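Side-chain contacts in serine acetyltransferase (Neisseria gonorrhoeae, PDB 6WYE), which probably catalyses the transfer of an acetyl group from acetyl-CoA to L-serine, giving O-acetyl-L-serine in the first step of L-cysteine synthesis: residues A[111-116]-A[128-133]; A[35-40]-A[121-126]. All blocks are in the same frame, centred on the assembly; numbering follows the deposited sequence.

Interaction 1 (A[111-116]-A[128-133]); sequences KAIYER and LYFKGF. With NA (sodium ion), chain G.
Ile113, near the C-terminal end of helix 100-116, packs against Phe130 and Phe133 at the joint between helices 124-129 and 131-147, a helix-to-helix contact inside the all-helical N-terminal region of serine acetyltransferase. The nearest CA atoms, those of Ile113 and Phe133, are 8.6 Å apart, and the distance is bridged entirely by apolar side chains.

Along the helix, Lys111 and Ala112 accept the backbone bonds of Glu115 and Arg116, keeping the last turn regular. Ile113 then divides its two branches between the aromatic residues. Its CG2 methyl, anti to the backbone N (chi1 of CG1 -70°), reaches the Phe130 ring obliquely, 4.1 Å from CE2; the isoleucine and Phe130 run antiparallel alongside each other. The longer branch leaves at roughly a right angle to CG2 and lays CD1 against Phe133, 4.0 Å from CB and nearer still to the ring, the two side chains lying almost perpendicular. Phe130 sits at the break between the two helices: it is the first residue to leave helical geometry after 124-129 and the N-cap of the next helix. Pro126 also touches Ile113, and Leu125 touches Phe130, so helix 124-129 shares in the packing.

On the following residues the helix turns to a metal site. The carbonyl oxygen of Tyr114 binds a sodium ion at 2.3 Å, alongside those of Asp117 and Cys120. A water 2.4 Å from the sodium ion donates a hydrogen bond to Glu115 O. Asp117 also lines the pocket of a bound malate, which lies about 7 Å from the Phe130 side chain. Arg116 runs extended, its guanidinium passing over Ala112 CB, 3.4 Å from the plane, and its NH1 hydrogen-bonded to Ser200 OG. Across the segments, the closest approach is Ile113 CD1 to Phe133 CD1, 3.8 Å.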
ATOM      1  N   LYS A 111      10.390  32.107  -5.976  1.00 37.40           N
ATOM      2  CA  LYS A 111      10.268  33.558  -5.882  1.00 39.18           C
ATOM      3  C   LYS A 111       9.278  34.087  -6.911  1.00 37.16           C
ATOM      4  O   LYS A 111       8.478  34.981  -6.610  1.00 37.02           O
ATOM      5  CB  LYS A 111      11.644  34.206  -6.072  1.00 40.65           C
ATOM      6  CG  LYS A 111      12.562  34.086  -4.863  1.00 42.18           C
ATOM      7  CD  LYS A 111      14.023  34.370  -5.238  1.00 45.35           C
ATOM      8  CE  LYS A 111      14.942  34.332  -4.014  1.00 45.78           C
ATOM      9  N   ALA A 112       9.304  33.537  -8.129  1.00 37.21           N
ATOM     10  CA  ALA A 112       8.350  33.961  -9.149  1.00 36.05           C
ATOM     11  C   ALA A 112       6.913  33.706  -8.707  1.00 35.63           C
ATOM     12  O   ALA A 112       6.036  34.562  -8.892  1.00 33.70           O
ATOM     13  CB  ALA A 112       8.644  33.254 -10.477  1.00 34.28           C
ATOM     14  N   ILE A 113       6.643  32.538  -8.118  1.00 33.30           N
ATOM     15  CA  ILE A 113       5.272  32.252  -7.702  1.00 33.41           C
ATOM     16  C   ILE A 113       4.860  33.178  -6.566  1.00 31.46           C
ATOM     17  O   ILE A 113       3.733  33.685  -6.537  1.00 34.28           O
ATOM     18  CB  ILE A 113       5.113  30.768  -7.304  1.00 32.16           C
ATOM     19  CG1 ILE A 113       5.214  29.834  -8.523  1.00 30.91           C
ATOM     20  CG2 ILE A 113       3.775  30.557  -6.620  1.00 29.61           C
ATOM     21  CD1 ILE A 113       5.764  28.435  -8.140  1.00 31.13           C
ATOM     22  N   TYR A 114       5.746  33.380  -5.592  1.00 34.82           N
ATOM     23  CA  TYR A 114       5.465  34.327  -4.517  1.00 34.22           C
ATOM     24  C   TYR A 114       5.139  35.711  -5.077  1.00 36.83           C
ATOM     25  O   TYR A 114       4.174  36.357  -4.648  1.00 35.39           O
ATOM     26  CB  TYR A 114       6.666  34.386  -3.576  1.00 36.21           C
ATOM     27  CG  TYR A 114       6.456  35.215  -2.330  1.00 40.66           C
ATOM     28  CD1 TYR A 114       6.651  36.598  -2.343  1.00 41.32           C
ATOM     29  CD2 TYR A 114       6.066  34.617  -1.134  1.00 41.15           C
ATOM     30  CE1 TYR A 114       6.456  37.354  -1.196  1.00 44.20           C
ATOM     31  CE2 TYR A 114       5.876  35.364   0.015  1.00 42.96           C
ATOM     32  CZ  TYR A 114       6.068  36.730  -0.021  1.00 45.35           C
ATOM     33  OH  TYR A 114       5.874  37.469   1.126  1.00 51.22           O
ATOM     34  N   GLU A 115       5.916  36.166  -6.060  1.00 37.86           N
ATOM     35  CA  GLU A 115       5.717  37.500  -6.621  1.00 41.96           C
ATOM     36  C   GLU A 115       4.398  37.603  -7.374  1.00 40.39           C
ATOM     37  O   GLU A 115       3.649  38.565  -7.193  1.00 40.38           O
ATOM     38  CB  GLU A 115       6.881  37.858  -7.548  1.00 44.81           C
ATOM     39  CG  GLU A 115       8.183  38.149  -6.814  1.00 47.01           C
ATOM     40  CD  GLU A 115       9.381  38.149  -7.744  1.00 48.25           C
ATOM     41  OE1 GLU A 115       9.170  38.140  -8.974  1.00 49.88           O
ATOM     42  OE2 GLU A 115      10.531  38.143  -7.248  1.00 48.59           O
ATOM     43  N   ARG A 116       4.100  36.619  -8.229  1.00 38.15           N
ATOM     44  CA  ARG A 116       3.054  36.764  -9.234  1.00 35.40           C
ATOM     45  C   ARG A 116       1.706  36.170  -8.844  1.00 36.75           C
ATOM     46  O   ARG A 116       0.691  36.584  -9.409  1.00 36.73           O
ATOM     47  CB  ARG A 116       3.503  36.131 -10.557  1.00 35.69           C
ATOM     48  CG  ARG A 116       4.867  36.612 -11.037  1.00 34.22           C
ATOM     49  CD  ARG A 116       5.406  35.727 -12.140  1.00 33.18           C
ATOM     50  NE  ARG A 116       6.842  35.877 -12.349  1.00 32.16           N
ATOM     51  CZ  ARG A 116       7.556  35.131 -13.189  1.00 32.51           C
ATOM     52  NH1 ARG A 116       6.970  34.173 -13.906  1.00 34.84           N
ATOM     53  NH2 ARG A 116       8.863  35.322 -13.298  1.00 33.38           N
ATOM     54  N   LEU A 128       5.278  22.621  -1.342  1.00 29.28           N
ATOM     55  CA  LEU A 128       4.596  21.417  -0.885  1.00 33.22           C
ATOM     56  C   LEU A 128       3.282  21.137  -1.596  1.00 29.51           C
ATOM     57  O   LEU A 128       2.909  19.968  -1.718  1.00 31.33           O
ATOM     58  CB  LEU A 128       4.328  21.507   0.628  1.00 30.01           C
ATOM     59  CG  LEU A 128       5.605  21.581   1.458  1.00 29.21           C
ATOM     60  CD1 LEU A 128       5.323  21.771   2.956  1.00 28.27           C
ATOM     61  CD2 LEU A 128       6.452  20.339   1.205  1.00 32.07           C
ATOM     62  N   TYR A 129       2.559  22.160  -2.070  1.00 24.91           N
ATOM     63  CA  TYR A 129       1.162  21.947  -2.426  1.00 27.26           C
ATOM     64  C   TYR A 129       0.734  22.451  -3.799  1.00 26.16           C
ATOM     65  O   TYR A 129      -0.457  22.349  -4.110  1.00 27.02           O
ATOM     66  CB  TYR A 129       0.241  22.583  -1.367  1.00 25.70           C
ATOM     67  CG  TYR A 129       0.611  22.194   0.066  1.00 26.57           C
ATOM     68  CD1 TYR A 129       0.552  20.866   0.485  1.00 28.38           C
ATOM     69  CD2 TYR A 129       1.025  23.153   0.979  1.00 30.61           C
ATOM     70  CE1 TYR A 129       0.878  20.493   1.765  1.00 28.58           C
ATOM     71  CE2 TYR A 129       1.360  22.801   2.290  1.00 31.92           C
ATOM     72  CZ  TYR A 129       1.284  21.478   2.674  1.00 33.94           C
ATOM     73  OH  TYR A 129       1.632  21.135   3.955  1.00 32.42           O
ATOM     74  N   PHE A 130       1.637  22.998  -4.623  1.00 26.10           N
ATOM     75  CA  PHE A 130       1.255  23.492  -5.952  1.00 27.15           C
ATOM     76  C   PHE A 130       1.734  22.513  -7.016  1.00 26.38           C
ATOM     77  O   PHE A 130       2.933  22.411  -7.287  1.00 27.89           O
ATOM     78  CB  PHE A 130       1.801  24.895  -6.228  1.00 29.20           C
ATOM     79  CG  PHE A 130       1.005  26.009  -5.582  1.00 27.90           C
ATOM     80  CD1 PHE A 130       0.059  25.735  -4.607  1.00 30.09           C
ATOM     81  CD2 PHE A 130       1.227  27.337  -5.943  1.00 31.23           C
ATOM     82  CE1 PHE A 130      -0.662  26.759  -4.005  1.00 29.72           C
ATOM     83  CE2 PHE A 130       0.515  28.360  -5.360  1.00 29.77           C
ATOM     84  CZ  PHE A 130      -0.423  28.083  -4.377  1.00 31.20           C
ATOM     85  N   LYS A 131       0.774  21.822  -7.643  1.00 26.46           N
ATOM     86  CA  LYS A 131       1.052  20.780  -8.626  1.00 26.67           C
ATOM     87  C   LYS A 131       1.848  21.297  -9.829  1.00 27.16           C
ATOM     88  O   LYS A 131       2.646  20.550 -10.403  1.00 26.04           O
ATOM     89  CB  LYS A 131      -0.298  20.206  -9.079  1.00 28.36           C
ATOM     90  CG  LYS A 131      -0.314  19.193 -10.151  1.00 32.45           C
ATOM     91  CD  LYS A 131      -1.739  18.572 -10.260  1.00 30.15           C
ATOM     92  CE  LYS A 131      -2.693  19.415 -11.120  1.00 26.14           C
ATOM     93  NZ  LYS A 131      -3.931  18.635 -11.490  1.00 28.30           N
ATOM     94  N   GLY A 132       1.632  22.554 -10.240  1.00 26.84           N
ATOM     95  CA  GLY A 132       2.384  23.094 -11.369  1.00 27.64           C
ATOM     96  C   GLY A 132       3.858  23.295 -11.052  1.00 29.01           C
ATOM     97  O   GLY A 132       4.728  23.044 -11.895  1.00 30.20           O
ATOM     98  N   PHE A 133       4.158  23.741  -9.832  1.00 28.87           N
ATOM     99  CA  PHE A 133       5.543  23.789  -9.377  1.00 28.54           C
ATOM    100  C   PHE A 133       6.167  22.391  -9.331  1.00 28.39           C
ATOM    101  O   PHE A 133       7.311  22.199  -9.767  1.00 31.40           O
ATOM    102  CB  PHE A 133       5.605  24.464  -8.003  1.00 31.41           C
ATOM    103  CG  PHE A 133       6.959  24.405  -7.378  1.00 30.22           C
ATOM    104  CD1 PHE A 133       7.939  25.322  -7.749  1.00 28.55           C
ATOM    105  CD2 PHE A 133       7.266  23.425  -6.438  1.00 29.26           C
ATOM    106  CE1 PHE A 133       9.199  25.275  -7.192  1.00 29.80           C
ATOM    107  CE2 PHE A 133       8.532  23.362  -5.872  1.00 30.65           C
ATOM    108  CZ  PHE A 133       9.503  24.290  -6.254  1.00 34.20           C
TER
HETATM  109 NA    NA G 301       1.932  36.314  -4.020  1.00 43.06          NA
HETATM  110  O   HOH W   1       1.290  38.036  -5.617  1.00 37.50           O

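Interaction 2 (A[35-40]-A[121-126]); sequences WHTIRE and DEYSLP
Segment 35-40 of helix 34-48 and segment 121-126 come nearest at Ile38 and Ser124, whose CA atoms are 5.4 Å apart. This brings an early helix of the N-terminal helical region against helix 124-129, much later in the chain, and the residues just before it.

Four residues meet: Thr37 and Ile38 on one side, Tyr123 and Ser124 on the other. Ile38 sends its CG1 methylene across Tyr123 at about a right angle, 3.8 Å from Tyr123 CB; the same CG1 lies 4.1 Å from Ser124 N. Its CG2 meets Ser124, 4.3 Å from Ser124 CB. Next to Ile38 in sequence, Thr37 brings its methyl to the Tyr123 ring obliquely, CG2 standing 4.1 Å from CD2. The Thr37 torsion (chi1 -57°) sorts its two branches: the methyl goes to the aromatic ring, while OG1 lies beside the backbone N and is hydrogen-bonded to Asp33 O, four residues earlier.

Tyr123 is held at both ends. Its hydroxyl is hydrogen-bonded to His26, and its ring stacks with Tyr114 and meets that of Phe32 with the planes at about 50°. Glu41, just beyond segment 35-40, bonds to Tyr123 N through OE2 and to Ser124 OG through OE1, so a single carboxylate holds two neighbouring residues.

The chemistry is therefore divided. Between the segments only van der Waals contacts are made, mostly of methyl and methylene groups, with the tyrosine ring and one backbone nitrogen among the partners. The polar groups of Thr37, Tyr123 and Ser124 find partners outside the two segments (Asp33, His26 and Glu41), and the two Glu41 bonds add a polar link between helix 34-48 and residues 123-124.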
ATOM      1  N   TRP A  35      15.757  29.121   2.112  1.00 38.06           N
ATOM      2  CA  TRP A  35      15.673  27.837   2.800  1.00 40.92           C
ATOM      3  C   TRP A  35      15.301  27.996   4.272  1.00 41.61           C
ATOM      4  O   TRP A  35      14.475  27.237   4.799  1.00 40.69           O
ATOM      5  CB  TRP A  35      17.006  27.105   2.639  1.00 40.91           C
ATOM      6  CG  TRP A  35      17.203  25.872   3.503  1.00 44.14           C
ATOM      7  CD1 TRP A  35      18.295  25.586   4.273  1.00 44.68           C
ATOM      8  CD2 TRP A  35      16.310  24.756   3.651  1.00 41.93           C
ATOM      9  NE1 TRP A  35      18.134  24.378   4.898  1.00 45.03           N
ATOM     10  CE2 TRP A  35      16.926  23.843   4.534  1.00 43.72           C
ATOM     11  CE3 TRP A  35      15.052  24.443   3.131  1.00 38.33           C
ATOM     12  CZ2 TRP A  35      16.326  22.634   4.908  1.00 41.59           C
ATOM     13  CZ3 TRP A  35      14.454  23.238   3.508  1.00 38.08           C
ATOM     14  CH2 TRP A  35      15.090  22.356   4.389  1.00 39.45           C
ATOM     15  N   HIS A  36      15.899  28.969   4.962  1.00 42.11           N
ATOM     16  CA  HIS A  36      15.589  29.120   6.381  1.00 42.69           C
ATOM     17  C   HIS A  36      14.191  29.688   6.590  1.00 39.36           C
ATOM     18  O   HIS A  36      13.546  29.380   7.597  1.00 38.26           O
ATOM     19  CB  HIS A  36      16.696  29.916   7.079  1.00 49.83           C
ATOM     20  CG  HIS A  36      17.944  29.105   7.257  1.00 55.84           C
ATOM     21  ND1 HIS A  36      18.007  28.018   8.109  1.00 57.32           N
ATOM     22  CD2 HIS A  36      19.141  29.153   6.623  1.00 57.77           C
ATOM     23  CE1 HIS A  36      19.201  27.458   8.020  1.00 57.89           C
ATOM     24  NE2 HIS A  36      19.909  28.129   7.126  1.00 58.73           N
ATOM     25  N   THR A  37      13.712  30.530   5.672  1.00 38.86           N
ATOM     26  CA  THR A  37      12.328  30.990   5.763  1.00 39.76           C
ATOM     27  C   THR A  37      11.362  29.823   5.576  1.00 37.55           C
ATOM     28  O   THR A  37      10.351  29.716   6.281  1.00 37.27           O
ATOM     29  CB  THR A  37      12.065  32.059   4.701  1.00 41.40           C
ATOM     30  OG1 THR A  37      12.988  33.139   4.873  1.00 40.80           O
ATOM     31  CG2 THR A  37      10.631  32.583   4.793  1.00 40.64           C
ATOM     32  N   ILE A  38      11.682  28.922   4.651  1.00 35.65           N
ATOM     33  CA  ILE A  38      10.847  27.744   4.433  1.00 34.57           C
ATOM     34  C   ILE A  38      10.834  26.871   5.684  1.00 35.47           C
ATOM     35  O   ILE A  38       9.783  26.362   6.096  1.00 35.91           O
ATOM     36  CB  ILE A  38      11.336  26.989   3.182  1.00 32.91           C
ATOM     37  CG1 ILE A  38      10.807  27.686   1.913  1.00 27.20           C
ATOM     38  CG2 ILE A  38      10.967  25.488   3.242  1.00 31.06           C
ATOM     39  CD1 ILE A  38      11.620  27.354   0.649  1.00 29.91           C
ATOM     40  N   ARG A  39      11.997  26.722   6.331  1.00 33.49           N
ATOM     41  CA  ARG A  39      12.063  25.949   7.569  1.00 37.75           C
ATOM     42  C   ARG A  39      11.201  26.579   8.654  1.00 37.33           C
ATOM     43  O   ARG A  39      10.507  25.867   9.389  1.00 34.91           O
ATOM     44  CB  ARG A  39      13.519  25.824   8.043  1.00 40.39           C
ATOM     45  CG  ARG A  39      14.423  25.011   7.109  1.00 40.13           C
ATOM     46  CD  ARG A  39      15.786  24.703   7.737  1.00 41.15           C
ATOM     47  NE  ARG A  39      15.645  24.040   9.031  1.00 38.94           N
ATOM     48  CZ  ARG A  39      15.501  22.726   9.177  1.00 41.50           C
ATOM     49  NH1 ARG A  39      15.482  21.932   8.108  1.00 42.46           N
ATOM     50  NH2 ARG A  39      15.358  22.204  10.386  1.00 41.74           N
ATOM     51  N   GLU A  40      11.219  27.920   8.755  1.00 38.06           N
ATOM     52  CA  GLU A  40      10.451  28.622   9.783  1.00 38.26           C
ATOM     53  C   GLU A  40       8.953  28.526   9.517  1.00 37.24           C
ATOM     54  O   GLU A  40       8.165  28.336  10.453  1.00 38.19           O
ATOM     55  CB  GLU A  40      10.892  30.097   9.885  1.00 37.04           C
ATOM     56  N   ASP A 121       1.341  33.471  -0.320  1.00 38.66           N
ATOM     57  CA  ASP A 121       1.948  34.390   0.634  1.00 40.42           C
ATOM     58  C   ASP A 121       3.013  33.705   1.482  1.00 39.62           C
ATOM     59  O   ASP A 121       3.522  34.311   2.434  1.00 39.93           O
ATOM     60  CB  ASP A 121       0.876  35.007   1.545  1.00 42.20           C
ATOM     61  N   GLU A 122       3.366  32.463   1.166  1.00 36.66           N
ATOM     62  CA  GLU A 122       4.409  31.738   1.876  1.00 37.37           C
ATOM     63  C   GLU A 122       5.161  30.894   0.864  1.00 37.41           C
ATOM     64  O   GLU A 122       4.555  30.326  -0.047  1.00 37.86           O
ATOM     65  CB  GLU A 122       3.828  30.854   2.995  1.00 41.71           C
ATOM     66  CG  GLU A 122       3.509  31.625   4.273  1.00 46.22           C
ATOM     67  CD  GLU A 122       3.526  30.725   5.504  1.00 51.47           C
ATOM     68  OE1 GLU A 122       3.126  29.554   5.369  1.00 52.01           O
ATOM     69  OE2 GLU A 122       3.933  31.182   6.597  1.00 53.04           O
ATOM     70  N   TYR A 123       6.478  30.803   1.030  1.00 33.38           N
ATOM     71  CA  TYR A 123       7.272  30.100   0.036  1.00 34.53           C
ATOM     72  C   TYR A 123       7.051  28.593   0.079  1.00 32.19           C
ATOM     73  O   TYR A 123       7.187  27.925  -0.952  1.00 33.19           O
ATOM     74  CB  TYR A 123       8.740  30.432   0.226  1.00 34.25           C
ATOM     75  CG  TYR A 123       9.023  31.904  -0.019  1.00 39.27           C
ATOM     76  CD1 TYR A 123       9.260  32.380  -1.306  1.00 36.68           C
ATOM     77  CD2 TYR A 123       9.031  32.812   1.033  1.00 39.25           C
ATOM     78  CE1 TYR A 123       9.515  33.734  -1.543  1.00 39.70           C
ATOM     79  CE2 TYR A 123       9.289  34.161   0.815  1.00 42.68           C
ATOM     80  CZ  TYR A 123       9.526  34.617  -0.476  1.00 42.88           C
ATOM     81  OH  TYR A 123       9.774  35.956  -0.687  1.00 41.50           O
ATOM     82  N   SER A 124       6.750  28.034   1.245  1.00 29.03           N
ATOM     83  CA  SER A 124       6.573  26.589   1.324  1.00 32.48           C
ATOM     84  C   SER A 124       5.233  26.128   0.754  1.00 32.81           C
ATOM     85  O   SER A 124       5.039  24.922   0.566  1.00 31.86           O
ATOM     86  CB  SER A 124       6.757  26.105   2.773  1.00 33.86           C
ATOM     87  OG  SER A 124       5.832  26.707   3.639  1.00 36.74           O
ATOM     88  N   LEU A 125       4.298  27.046   0.487  1.00 30.78           N
ATOM     89  CA  LEU A 125       3.014  26.640  -0.078  1.00 33.55           C
ATOM     90  C   LEU A 125       3.178  26.036  -1.469  1.00 35.81           C
ATOM     91  O   LEU A 125       2.752  24.885  -1.672  1.00 35.34           O
ATOM     92  CB  LEU A 125       2.039  27.817  -0.060  1.00 34.35           C
ATOM     93  CG  LEU A 125       0.755  27.622  -0.869  1.00 35.60           C
ATOM     94  CD1 LEU A 125      -0.078  26.507  -0.256  1.00 34.32           C
ATOM     95  CD2 LEU A 125      -0.035  28.925  -0.914  1.00 38.84           C
ATOM     96  N   PRO A 126       3.794  26.714  -2.456  1.00 35.39           N
ATOM     97  CA  PRO A 126       4.017  26.014  -3.737  1.00 34.80           C
ATOM     98  C   PRO A 126       4.962  24.838  -3.610  1.00 33.27           C
ATOM     99  O   PRO A 126       4.777  23.829  -4.307  1.00 29.28           O
ATOM    100  CB  PRO A 126       4.592  27.099  -4.665  1.00 31.15           C
ATOM    101  CG  PRO A 126       5.083  28.181  -3.759  1.00 33.61           C
ATOM    102  CD  PRO A 126       4.232  28.127  -2.521  1.00 34.54           C
TER

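How the interactions relate
Starting from the N terminus, segment 35-40 comes first and meets its partner only at 121-126, so interaction 2 closes a long loop, largely helical, over 80 intervening residues. Segment 111-116 lies within that loop and its partner 128-133 beyond it; interaction 1 therefore spans only 11 residues and crosses interaction 2 without nesting. The two contacts, with centres about 11 Å apart, share helix 124-129 and touch directly: Phe133 packs on Pro126, and further side-chain contacts join them. Together they tie helix 34-48 to helix 100-116 through helix 124-129, and join both to the start of helix 131-147.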